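Local coordinates for protein phosphate transporter (Thermotoga maritima MSB8, PDB 6L85) that probably imports phosphate across the cell membrane, coupling its uptake to sodium ions, as human SLC20 carriers do, at residues V269-V272 and V277-K280. Numbering follows the deposited sequence.
Sequences VMIV and VVPK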
ATOM      1  N   VAL B 269      -5.443 -16.892  23.544  1.00 35.03           N
ATOM      2  CA  VAL B 269      -6.685 -16.823  24.325  1.00 38.26           C
ATOM      3  C   VAL B 269      -7.911 -17.036  23.434  1.00 43.39           C
ATOM      4  O   VAL B 269      -8.837 -17.782  23.789  1.00 37.89           O
ATOM      5  CB  VAL B 269      -6.773 -15.491  25.085  1.00 37.69           C
ATOM      6  CG1 VAL B 269      -8.098 -15.389  25.792  1.00 40.22           C
ATOM      7  CG2 VAL B 269      -5.599 -15.369  26.080  1.00 36.68           C
ATOM      8  N   MET B 270      -7.939 -16.380  22.265  1.00 39.28           N
ATOM      9  CA  MET B 270      -9.055 -16.559  21.338  1.00 37.90           C
ATOM     10  C   MET B 270      -9.172 -18.010  20.872  1.00 37.88           C
ATOM     11  O   MET B 270     -10.277 -18.543  20.754  1.00 35.68           O
ATOM     12  CB  MET B 270      -8.899 -15.629  20.132  1.00 31.01           C
ATOM     13  CG  MET B 270      -8.946 -14.137  20.513  1.00 40.07           C
ATOM     14  SD  MET B 270      -8.652 -13.073  19.091  1.00 45.61           S
ATOM     15  CE  MET B 270     -10.083 -13.554  18.103  1.00 38.98           C
ATOM     16  N   ILE B 271      -8.044 -18.649  20.565  1.00 39.03           N
ATOM     17  CA  ILE B 271      -8.076 -20.013  20.068  1.00 39.79           C
ATOM     18  C   ILE B 271      -8.596 -20.946  21.146  1.00 42.52           C
ATOM     19  O   ILE B 271      -9.394 -21.843  20.860  1.00 44.67           O
ATOM     20  CB  ILE B 271      -6.690 -20.442  19.554  1.00 45.17           C
ATOM     21  CG1 ILE B 271      -6.347 -19.713  18.256  1.00 45.26           C
ATOM     22  CG2 ILE B 271      -6.664 -21.921  19.269  1.00 47.05           C
ATOM     23  CD1 ILE B 271      -4.857 -19.767  17.911  1.00 42.96           C
ATOM     24  N   VAL B 272      -8.197 -20.735  22.408  1.00 40.36           N
ATOM     25  CA  VAL B 272      -8.714 -21.617  23.454  1.00 42.12           C
ATOM     26  C   VAL B 272     -10.216 -21.378  23.665  1.00 48.76           C
ATOM     27  O   VAL B 272     -11.006 -22.335  23.713  1.00 44.37           O
ATOM     28  CB  VAL B 272      -7.896 -21.478  24.757  1.00 44.61           C
ATOM     29  CG1 VAL B 272      -8.536 -22.274  25.902  1.00 39.99           C
ATOM     30  CG2 VAL B 272      -6.469 -22.001  24.557  1.00 43.05           C
ATOM     31  N   VAL B 277      -8.476 -27.050  22.430  1.00 55.43           N
ATOM     32  CA  VAL B 277      -7.104 -27.466  22.173  1.00 54.49           C
ATOM     33  C   VAL B 277      -6.542 -26.658  21.012  1.00 54.44           C
ATOM     34  O   VAL B 277      -7.195 -26.500  19.973  1.00 59.15           O
ATOM     35  CB  VAL B 277      -7.039 -28.975  21.887  1.00 54.51           C
ATOM     36  CG1 VAL B 277      -5.609 -29.491  22.041  1.00 60.13           C
ATOM     37  CG2 VAL B 277      -7.960 -29.735  22.815  1.00 59.35           C
ATOM     38  N   VAL B 278      -5.331 -26.135  21.185  1.00 57.00           N
ATOM     39  CA  VAL B 278      -4.600 -25.436  20.126  1.00 56.86           C
ATOM     40  C   VAL B 278      -4.298 -26.431  19.012  1.00 56.16           C
ATOM     41  O   VAL B 278      -3.590 -27.416  19.249  1.00 58.37           O
ATOM     42  CB  VAL B 278      -3.306 -24.807  20.664  1.00 56.68           C
ATOM     43  CG1 VAL B 278      -2.559 -24.053  19.559  1.00 55.43           C
ATOM     44  CG2 VAL B 278      -3.623 -23.894  21.821  1.00 57.84           C
ATOM     45  N   PRO B 279      -4.799 -26.214  17.797  1.00 62.23           N
ATOM     46  CA  PRO B 279      -4.665 -27.224  16.736  1.00 55.19           C
ATOM     47  C   PRO B 279      -3.228 -27.395  16.267  1.00 63.43           C
ATOM     48  O   PRO B 279      -2.311 -26.674  16.661  1.00 61.02           O
ATOM     49  CB  PRO B 279      -5.541 -26.677  15.606  1.00 58.44           C
ATOM     50  CG  PRO B 279      -5.641 -25.212  15.885  1.00 54.89           C
ATOM     51  CD  PRO B 279      -5.635 -25.077  17.379  1.00 52.38           C
ATOM     52  N   LYS B 280      -3.058 -28.403  15.405  1.00 66.91           N
ATOM     53  CA  LYS B 280      -1.763 -28.717  14.813  1.00 69.57           C
ATOM     54  C   LYS B 280      -1.180 -27.479  14.147  1.00 67.12           C
ATOM     55  O   LYS B 280      -0.100 -26.993  14.507  1.00 65.67           O
ATOM     56  CB  LYS B 280      -1.924 -29.852  13.800  1.00 68.26           C
ATOM     57  CG  LYS B 280      -2.895 -30.964  14.231  1.00 74.03           C
ATOM     58  CD  LYS B 280      -3.133 -32.012  13.117  1.00 81.63           C
ATOM     59  CE  LYS B 280      -4.623 -32.333  12.924  1.00 76.18           C
ATOM     60  NZ  LYS B 280      -5.009 -32.384  11.473  1.00 79.51           N
TER
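Ile271 meets Val278 and Pro279 where helix 260-275, close to its C-terminal end, is approached by the chain that has just left it. Its CA-CB bond points at the loop, and its CG2 methyl makes the contact: chi1 of -71° puts this branch anti to the backbone N and sends CG1 anti to the carbonyl carbon. Ile271 CG2 lies 3.8 Å from Pro279 CD, the ring carbon bonded to the proline nitrogen, with the two side chains set obliquely to each other. Ile271 CG2 also lies 4.2 Å from Val278 CA and touches the CG2 methyl of that valine, so it bears on both side chain and backbone. One residue on, Val272 brings its own CG2 to 4.4 Å from CG2 of Val278. Val278 is thus touched by two successive helical residues. No hydrogen bond joins the segments; the contact is apolar and small, burying 155 Å² in all. The loop runs extended through Val277, Val278 and Pro279, without regular secondary structure. The arrangement is a local helix-to-loop return, in which branched aliphatic side chains and a proline meet as the connection folds back on the last turns of its helix. Ile271 O is hydrogen-bonded to Thr275 OG1, one turn on, and Lys66 NZ, at the end of helix 58-66, bonds to the carbonyl oxygens of both Pro279 and Lys280. Among the surrounding helices, 76-99 touches both segments, through Pro76 and Met80 on Val272 and Leu79 on Val278, while helix 2-32 packs on Val269 through Ile3 and Ala7.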